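Local coordinates for protein beta-glucuronidase (uncultured Clostridium sp., PDB 6U7J) that hydrolyses beta-D-glucuronides as a gut-bacterial glycoside hydrolase family 2 enzyme and probably reactivates estrogens by removing their glucuronic acid, at residues I53-P58 with V77-K82; V101-V106 with C151-H156; E113-K118 with L122-D127. All coordinates share one frame; numbering follows the deposited sequence.

Interaction 1: residues I53-P58 with V77-K82; sequences IDMPVP and VWYERK
The aromatic ring of Y79 reaches from strand 76-85 to M55 and V57 of strand 53-57, and following it outward from the backbone shows how one side chain can bridge two strands that share no direct hydrogen bond. Its CB leaves the strand with CG anti to the carbonyl carbon (chi1 -72°), which carries the ring across to the other segment. Along one side of the ring, CD1 is the first atom to meet a partner: V57 CG2 lies 4.0 Å from Y79 CD1. One atom further on, Y79 CE1 is shared, with M55 CG at 3.7 Å and V57 CG2 at 3.8 Å, both approaching obliquely. Both strands pair antiparallel with strand 20-32 in the curled beta-sheet of the sugar-binding domain, the jelly-roll-like module of family 2 glycosidases, and the ring lies buried beside it, where F30 of strand 20-32 meets it edge-to-face and I184 touches both Y79 and V57. Beyond CZ, Y79 OH sits 3.9 Å from M55 CG. It also donates to a water, 2.8 Å from Y79 OH, and that water in turn donates to the carbonyl P56 O at 2.7 Å. The polar tip of a buried tyrosine is thereby linked through one water to the backbone of strand 53-57. M55 brings its CG to the ring and then bends at chi2 and chi3.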
# COMPACT_ATOMS: atom_id res chain seq x y z
N ILE B 53 6.76 -23.94 -24.85
CA ILE B 53 6.07 -23.83 -23.57
C ILE B 53 4.57 -23.74 -23.86
O ILE B 53 4.14 -23.60 -25.00
CB ILE B 53 6.55 -22.61 -22.75
CG1 ILE B 53 6.28 -21.30 -23.50
CG2 ILE B 53 8.03 -22.73 -22.43
CD1 ILE B 53 6.58 -20.05 -22.67
N ASP B 54 3.77 -23.83 -22.79
CA ASP B 54 2.33 -23.62 -22.88
C ASP B 54 1.98 -22.14 -22.87
O ASP B 54 2.62 -21.33 -22.19
CB ASP B 54 1.60 -24.28 -21.71
CG ASP B 54 1.80 -25.76 -21.67
OD1 ASP B 54 1.98 -26.36 -22.74
OD2 ASP B 54 1.77 -26.34 -20.57
N MET B 55 0.93 -21.79 -23.61
CA MET B 55 0.47 -20.42 -23.66
C MET B 55 -1.04 -20.41 -23.83
O MET B 55 -1.55 -21.09 -24.74
CB MET B 55 1.14 -19.62 -24.79
CG MET B 55 0.84 -18.11 -24.75
SD MET B 55 1.59 -17.22 -23.33
CE MET B 55 3.31 -17.66 -23.43
N PRO B 56 -1.77 -19.69 -22.99
CA PRO B 56 -3.23 -19.65 -23.12
C PRO B 56 -3.66 -18.78 -24.29
O PRO B 56 -2.97 -17.84 -24.68
CB PRO B 56 -3.70 -19.04 -21.79
CG PRO B 56 -2.51 -18.21 -21.31
CD PRO B 56 -1.28 -18.97 -21.79
N VAL B 57 -4.83 -19.12 -24.83
CA VAL B 57 -5.48 -18.35 -25.89
C VAL B 57 -6.96 -18.27 -25.52
O VAL B 57 -7.58 -19.30 -25.27
CB VAL B 57 -5.27 -18.99 -27.27
CG1 VAL B 57 -6.15 -18.30 -28.32
CG2 VAL B 57 -3.82 -18.93 -27.68
N PRO B 58 -7.56 -17.06 -25.47
CA PRO B 58 -6.94 -15.77 -25.77
C PRO B 58 -6.21 -15.15 -24.56
O PRO B 58 -6.60 -15.41 -23.43
CB PRO B 58 -8.15 -14.91 -26.16
CG PRO B 58 -9.26 -15.46 -25.32
CD PRO B 58 -8.99 -16.93 -25.14
N VAL B 77 6.70 -14.36 -32.68
CA VAL B 77 6.57 -15.57 -31.88
C VAL B 77 5.69 -16.55 -32.66
O VAL B 77 5.04 -16.19 -33.64
CB VAL B 77 5.98 -15.29 -30.49
CG1 VAL B 77 6.85 -14.27 -29.75
CG2 VAL B 77 4.52 -14.78 -30.59
N TRP B 78 5.65 -17.79 -32.17
CA TRP B 78 5.03 -18.90 -32.87
C TRP B 78 4.09 -19.64 -31.94
O TRP B 78 4.51 -20.09 -30.86
CB TRP B 78 6.11 -19.84 -33.43
CG TRP B 78 6.89 -19.17 -34.49
CD1 TRP B 78 7.95 -18.32 -34.32
CD2 TRP B 78 6.64 -19.23 -35.89
NE1 TRP B 78 8.38 -17.86 -35.54
CE2 TRP B 78 7.60 -18.40 -36.52
CE3 TRP B 78 5.69 -19.90 -36.68
CZ2 TRP B 78 7.64 -18.24 -37.91
CZ3 TRP B 78 5.75 -19.74 -38.06
CH2 TRP B 78 6.72 -18.92 -38.66
N TYR B 79 2.84 -19.74 -32.33
CA TYR B 79 1.83 -20.53 -31.64
C TYR B 79 1.49 -21.75 -32.48
O TYR B 79 1.50 -21.69 -33.72
CB TYR B 79 0.54 -19.75 -31.43
CG TYR B 79 0.53 -18.63 -30.41
CD1 TYR B 79 -0.17 -18.77 -29.22
CD2 TYR B 79 1.17 -17.41 -30.66
CE1 TYR B 79 -0.23 -17.75 -28.29
CE2 TYR B 79 1.11 -16.37 -29.73
CZ TYR B 79 0.42 -16.56 -28.54
OH TYR B 79 0.34 -15.55 -27.60
N GLU B 80 1.10 -22.83 -31.82
CA GLU B 80 0.66 -24.01 -32.55
C GLU B 80 -0.33 -24.81 -31.72
O GLU B 80 -0.17 -24.93 -30.50
CB GLU B 80 1.85 -24.90 -32.92
CG GLU B 80 1.48 -26.12 -33.71
CD GLU B 80 2.70 -26.74 -34.35
OE1 GLU B 80 3.01 -26.36 -35.50
OE2 GLU B 80 3.37 -27.57 -33.68
N ARG B 81 -1.34 -25.36 -32.39
CA ARG B 81 -2.20 -26.36 -31.78
C ARG B 81 -2.78 -27.25 -32.87
O ARG B 81 -2.63 -27.00 -34.06
CB ARG B 81 -3.30 -25.73 -30.92
CG ARG B 81 -4.41 -25.05 -31.71
CD ARG B 81 -5.66 -24.87 -30.87
NE ARG B 81 -6.42 -26.11 -30.78
CZ ARG B 81 -7.38 -26.35 -29.89
NH1 ARG B 81 -7.72 -25.43 -28.99
NH2 ARG B 81 -8.00 -27.51 -29.90
N LYS B 82 -3.45 -28.31 -32.43
CA LYS B 82 -4.15 -29.22 -33.32
C LYS B 82 -5.66 -29.05 -33.18
O LYS B 82 -6.16 -28.69 -32.11
CB LYS B 82 -3.72 -30.66 -33.04
CG LYS B 82 -2.36 -30.94 -33.70
CD LYS B 82 -1.62 -32.13 -33.14
CE LYS B 82 -0.17 -32.16 -33.64
NZ LYS B 82 0.70 -31.13 -32.99
O HOH W 1 -2.09 -15.90 -26.27

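Interaction 2: residues V101-V106 with C151-H156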
# COMPACT_ATOMS: atom_id res chain seq x y z
N VAL B 101 -5.31 -10.96 -34.03
CA VAL B 101 -3.94 -11.36 -33.74
C VAL B 101 -3.13 -10.08 -33.76
O VAL B 101 -3.16 -9.34 -34.74
CB VAL B 101 -3.39 -12.37 -34.78
CG1 VAL B 101 -1.90 -12.59 -34.57
CG2 VAL B 101 -4.14 -13.68 -34.71
N THR B 102 -2.41 -9.81 -32.67
CA THR B 102 -1.78 -8.52 -32.44
C THR B 102 -0.27 -8.65 -32.54
O THR B 102 0.35 -9.30 -31.70
CB THR B 102 -2.17 -8.01 -31.05
OG1 THR B 102 -3.59 -8.14 -30.88
CG2 THR B 102 -1.73 -6.58 -30.84
N HIS B 103 0.34 -7.99 -33.54
CA HIS B 103 -0.30 -7.10 -34.50
C HIS B 103 -0.46 -7.73 -35.88
O HIS B 103 -1.40 -7.42 -36.61
CB HIS B 103 0.53 -5.83 -34.67
CG HIS B 103 0.55 -4.95 -33.46
ND1 HIS B 103 -0.47 -4.07 -33.15
CD2 HIS B 103 1.49 -4.79 -32.49
CE1 HIS B 103 -0.17 -3.41 -32.05
NE2 HIS B 103 1.01 -3.83 -31.63
N HIS B 104 0.49 -8.61 -36.22
CA HIS B 104 0.62 -9.19 -37.55
C HIS B 104 0.56 -10.71 -37.47
O HIS B 104 1.12 -11.30 -36.55
CB HIS B 104 1.95 -8.76 -38.20
CG HIS B 104 2.21 -7.29 -38.11
ND1 HIS B 104 1.38 -6.35 -38.67
CD2 HIS B 104 3.21 -6.60 -37.50
CE1 HIS B 104 1.86 -5.14 -38.42
NE2 HIS B 104 2.96 -5.27 -37.71
N ALA B 105 -0.10 -11.33 -38.45
CA ALA B 105 -0.30 -12.77 -38.43
C ALA B 105 0.10 -13.41 -39.76
O ALA B 105 -0.15 -12.87 -40.83
CB ALA B 105 -1.76 -13.13 -38.13
N VAL B 106 0.72 -14.58 -39.66
CA VAL B 106 0.85 -15.51 -40.79
C VAL B 106 0.30 -16.84 -40.31
O VAL B 106 0.80 -17.41 -39.34
CB VAL B 106 2.31 -15.65 -41.27
CG1 VAL B 106 2.38 -16.46 -42.58
CG2 VAL B 106 2.94 -14.29 -41.48
N CYS B 151 1.78 1.25 -39.95
CA CYS B 151 0.92 0.44 -39.10
C CYS B 151 0.02 1.36 -38.29
O CYS B 151 0.27 2.56 -38.19
CB CYS B 151 1.75 -0.44 -38.16
SG CYS B 151 2.88 -1.57 -39.03
N LEU B 152 -1.00 0.77 -37.69
CA LEU B 152 -1.88 1.46 -36.75
C LEU B 152 -2.05 0.56 -35.53
O LEU B 152 -2.63 -0.53 -35.65
CB LEU B 152 -3.23 1.80 -37.38
CG LEU B 152 -3.25 2.68 -38.63
CD1 LEU B 152 -4.68 2.90 -39.02
CD2 LEU B 152 -2.57 4.03 -38.39
N PRO B 153 -1.57 0.96 -34.35
CA PRO B 153 -0.89 2.21 -34.01
C PRO B 153 0.44 2.39 -34.73
O PRO B 153 1.05 1.45 -35.20
CB PRO B 153 -0.65 2.08 -32.49
CG PRO B 153 -1.67 1.11 -32.02
CD PRO B 153 -1.80 0.12 -33.16
N VAL B 154 0.88 3.63 -34.78
CA VAL B 154 2.10 4.01 -35.49
C VAL B 154 3.30 3.75 -34.58
O VAL B 154 3.25 4.01 -33.37
CB VAL B 154 1.98 5.48 -35.91
CG1 VAL B 154 3.33 6.12 -36.12
CG2 VAL B 154 1.11 5.61 -37.18
N GLY B 155 4.38 3.23 -35.15
CA GLY B 155 5.64 3.13 -34.42
C GLY B 155 6.83 3.14 -35.36
O GLY B 155 6.66 3.42 -36.55
N HIS B 156 8.05 2.90 -34.86
CA HIS B 156 9.17 2.65 -35.76
C HIS B 156 10.27 1.94 -35.00
O HIS B 156 10.32 1.97 -33.76
CB HIS B 156 9.69 3.94 -36.41
CG HIS B 156 10.31 4.90 -35.45
ND1 HIS B 156 9.57 5.80 -34.71
CD2 HIS B 156 11.61 5.11 -35.12
CE1 HIS B 156 10.39 6.52 -33.95
NE2 HIS B 156 11.63 6.12 -34.18
O HOH W 2 -2.04 -3.28 -35.22
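Two consecutive histidines, H103 and H104, meet the loop 151-156 through different kinds of contact. The sulfur-aromatic one belongs to H104: C151 SG approaches the edge of its imidazole, 4.7 Å from the H104 ring centroid and 78° off the ring normal, and the closest ring atom is H104 CE1, 3.8 Å from C151 SG. H104 NE2 is hydrogen-bonded to the carbonyl of I146, while H103 CB lies over one face of the H104 ring. A van der Waals contact falls to H103, whose CE1 stands 4.0 Å from P153 CD, the two side chains crossing at about a right angle. H103 and H104 both pair with G144 of strand 135-144 through their backbones, forming a classic beta bulge at the start of strand 104-109 in the sugar-binding domain, and the bulge lets two consecutive residues both reach the 151-156 loop. Cis peptide bonds precede both H103 and P153, the two residues that meet here. Polar linkage is indirect: a water lies 2.7 Å from H103 ND1 and donates to L152 O at 2.8 Å. With H103 NE2 hydrogen-bonded to N180, both nitrogens of this buried ring have partners, which probably holds its rotation. L152 itself packs on Y391 and H392 of helix 386-403, in the TIM-barrel domain.

Interaction 3: residues E113-K118 with L122-D127; sequences EITRHK and LPFEAD
Two strands of the sugar-binding domain, 112-118 and 124-127, joined by a short connection, face each other with H117 and F124 stacked between them. They run nearly antiparallel, at 161°, but their axes come no closer than 7.5 Å and no hydrogen bond spans the gap: each finds its backbone partners in another strand, 104-109 for the first and 93-98 for the second. The contact is thus face-to-face packing of two layers, as in a beta-sandwich, and side chains do the joining. At its centre the imidazole and phenyl rings form an offset stack, their planes only 8° apart and their centroids separated by 4.4 Å. The offset brings H117 CG to 3.4 Å from F124 CD1. With CG anti to its own backbone N (chi1 -171°), H117 lays its ring alongside the phenyl and sets its CB over the middle of that face, a CH-pi contact 3.6 Å from H117 CB to the F124 centroid. F98 of strand 93-98 also meets the F124 ring. At the rim of the phenyl ring, T115 CG2 comes in near the ring plane, 4.2 Å from F124 CE2. Beyond it the packing is aliphatic, with I114 CD1 at 4.1 Å from A126 CB. Here the strand carries a classic beta bulge, I114 and T115 both pairing with I107 of strand 104-109. At the other end the imidazole approaches the opposite backbone, H117 CE1 lying 3.6 Å from L122 O, while H117 NE2 is hydrogen-bonded to E398 of helix 386-403. That helix also packs against L122 and P123, so this end of the sandwich abuts the TIM-barrel domain.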
# COMPACT_ATOMS: atom_id res chain seq x y z
N GLU B 113 1.16 -22.09 -45.65
CA GLU B 113 0.64 -20.75 -45.40
C GLU B 113 -0.69 -20.54 -46.10
O GLU B 113 -0.77 -20.64 -47.32
CB GLU B 113 1.64 -19.71 -45.88
CG GLU B 113 1.10 -18.31 -45.76
CD GLU B 113 2.10 -17.26 -46.17
OE1 GLU B 113 3.32 -17.50 -46.04
OE2 GLU B 113 1.67 -16.18 -46.62
N ILE B 114 -1.75 -20.23 -45.33
CA ILE B 114 -3.08 -20.07 -45.91
C ILE B 114 -3.58 -18.63 -45.86
O ILE B 114 -4.46 -18.28 -46.67
CB ILE B 114 -4.12 -21.01 -45.28
CG1 ILE B 114 -4.20 -20.82 -43.76
CG2 ILE B 114 -3.86 -22.47 -45.67
CD1 ILE B 114 -5.48 -21.40 -43.14
N THR B 115 -3.09 -17.79 -44.96
CA THR B 115 -3.48 -16.38 -45.00
C THR B 115 -2.49 -15.55 -44.19
O THR B 115 -1.64 -16.07 -43.46
CB THR B 115 -4.93 -16.17 -44.51
OG1 THR B 115 -5.42 -14.92 -45.01
CG2 THR B 115 -5.03 -16.15 -43.00
N ARG B 116 -2.62 -14.24 -44.36
CA ARG B 116 -1.83 -13.24 -43.66
C ARG B 116 -2.76 -12.13 -43.21
O ARG B 116 -3.81 -11.90 -43.81
CB ARG B 116 -0.76 -12.62 -44.54
CG ARG B 116 0.42 -13.47 -44.79
CD ARG B 116 1.21 -12.88 -45.93
NE ARG B 116 2.39 -13.66 -46.23
CZ ARG B 116 3.62 -13.19 -46.17
NH1 ARG B 116 3.83 -11.92 -45.83
NH2 ARG B 116 4.64 -13.98 -46.46
N HIS B 117 -2.37 -11.42 -42.15
CA HIS B 117 -3.14 -10.27 -41.74
C HIS B 117 -2.21 -9.24 -41.12
O HIS B 117 -1.20 -9.58 -40.50
CB HIS B 117 -4.26 -10.68 -40.78
CG HIS B 117 -5.23 -9.57 -40.49
ND1 HIS B 117 -5.13 -8.77 -39.36
CD2 HIS B 117 -6.32 -9.13 -41.17
CE1 HIS B 117 -6.11 -7.88 -39.37
NE2 HIS B 117 -6.85 -8.08 -40.46
N LYS B 118 -2.56 -7.97 -41.32
CA LYS B 118 -1.88 -6.82 -40.73
C LYS B 118 -2.91 -6.03 -39.93
O LYS B 118 -3.97 -5.67 -40.46
CB LYS B 118 -1.23 -5.96 -41.81
CG LYS B 118 -0.61 -4.66 -41.31
CD LYS B 118 -0.19 -3.77 -42.50
CE LYS B 118 0.31 -2.41 -42.05
NZ LYS B 118 0.47 -1.46 -43.18
N LEU B 122 -8.78 -6.28 -35.26
CA LEU B 122 -9.95 -6.54 -36.08
C LEU B 122 -9.87 -7.95 -36.65
O LEU B 122 -8.78 -8.43 -36.96
CB LEU B 122 -10.08 -5.52 -37.23
CG LEU B 122 -10.60 -4.14 -36.81
CD1 LEU B 122 -10.32 -3.11 -37.90
CD2 LEU B 122 -12.08 -4.22 -36.50
N PRO B 123 -11.00 -8.64 -36.79
CA PRO B 123 -10.97 -10.06 -37.13
C PRO B 123 -10.58 -10.31 -38.58
O PRO B 123 -10.61 -9.42 -39.44
CB PRO B 123 -12.41 -10.51 -36.89
CG PRO B 123 -13.22 -9.29 -37.17
CD PRO B 123 -12.38 -8.13 -36.66
N PHE B 124 -10.21 -11.56 -38.84
CA PHE B 124 -9.98 -12.03 -40.20
C PHE B 124 -10.30 -13.52 -40.24
O PHE B 124 -10.42 -14.18 -39.21
CB PHE B 124 -8.56 -11.74 -40.69
CG PHE B 124 -7.47 -12.34 -39.82
CD1 PHE B 124 -7.07 -11.72 -38.64
CD2 PHE B 124 -6.83 -13.51 -40.20
CE1 PHE B 124 -6.06 -12.26 -37.85
CE2 PHE B 124 -5.81 -14.06 -39.42
CZ PHE B 124 -5.43 -13.44 -38.24
N GLU B 125 -10.46 -14.05 -41.46
CA GLU B 125 -10.82 -15.45 -41.56
C GLU B 125 -10.26 -16.04 -42.86
O GLU B 125 -9.80 -15.33 -43.75
CB GLU B 125 -12.34 -15.65 -41.45
CG GLU B 125 -13.16 -14.91 -42.47
CD GLU B 125 -14.67 -15.15 -42.32
OE1 GLU B 125 -15.16 -15.39 -41.19
OE2 GLU B 125 -15.36 -15.09 -43.35
N ALA B 126 -10.28 -17.37 -42.92
CA ALA B 126 -9.79 -18.11 -44.08
C ALA B 126 -10.76 -19.25 -44.35
O ALA B 126 -11.12 -19.98 -43.42
CB ALA B 126 -8.39 -18.67 -43.84
N ASP B 127 -11.21 -19.37 -45.60
CA ASP B 127 -12.01 -20.52 -46.01
C ASP B 127 -11.07 -21.71 -46.16
O ASP B 127 -10.17 -21.68 -47.00
CB ASP B 127 -12.73 -20.20 -47.33
CG ASP B 127 -13.72 -21.28 -47.74
OD1 ASP B 127 -13.34 -22.47 -47.85
OD2 ASP B 127 -14.90 -20.96 -47.98

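All three interactions belong to the sugar-binding domain and are built on one curled antiparallel sheet. Interactions 2 and 3, centres about 14 Å apart, touch: strands 104-109 and 112-118 are neighbours, A105 N lies 2.9 Å from H117 O in a probable hydrogen bond, and A105 CB packs 3.7 Å from F124 CZ. Interaction 1 touches neither, its nearest atoms staying about 6 Å from interaction 2 and about 8 Å from interaction 3. Helix 386-403 of the TIM-barrel domain, the fold that carries the active site in this family, packs on L152 of interaction 2 and on L122 and P123 of interaction 3. A calcium ion lies about 6 Å from the P123 side chain and about 11 Å from that of V57.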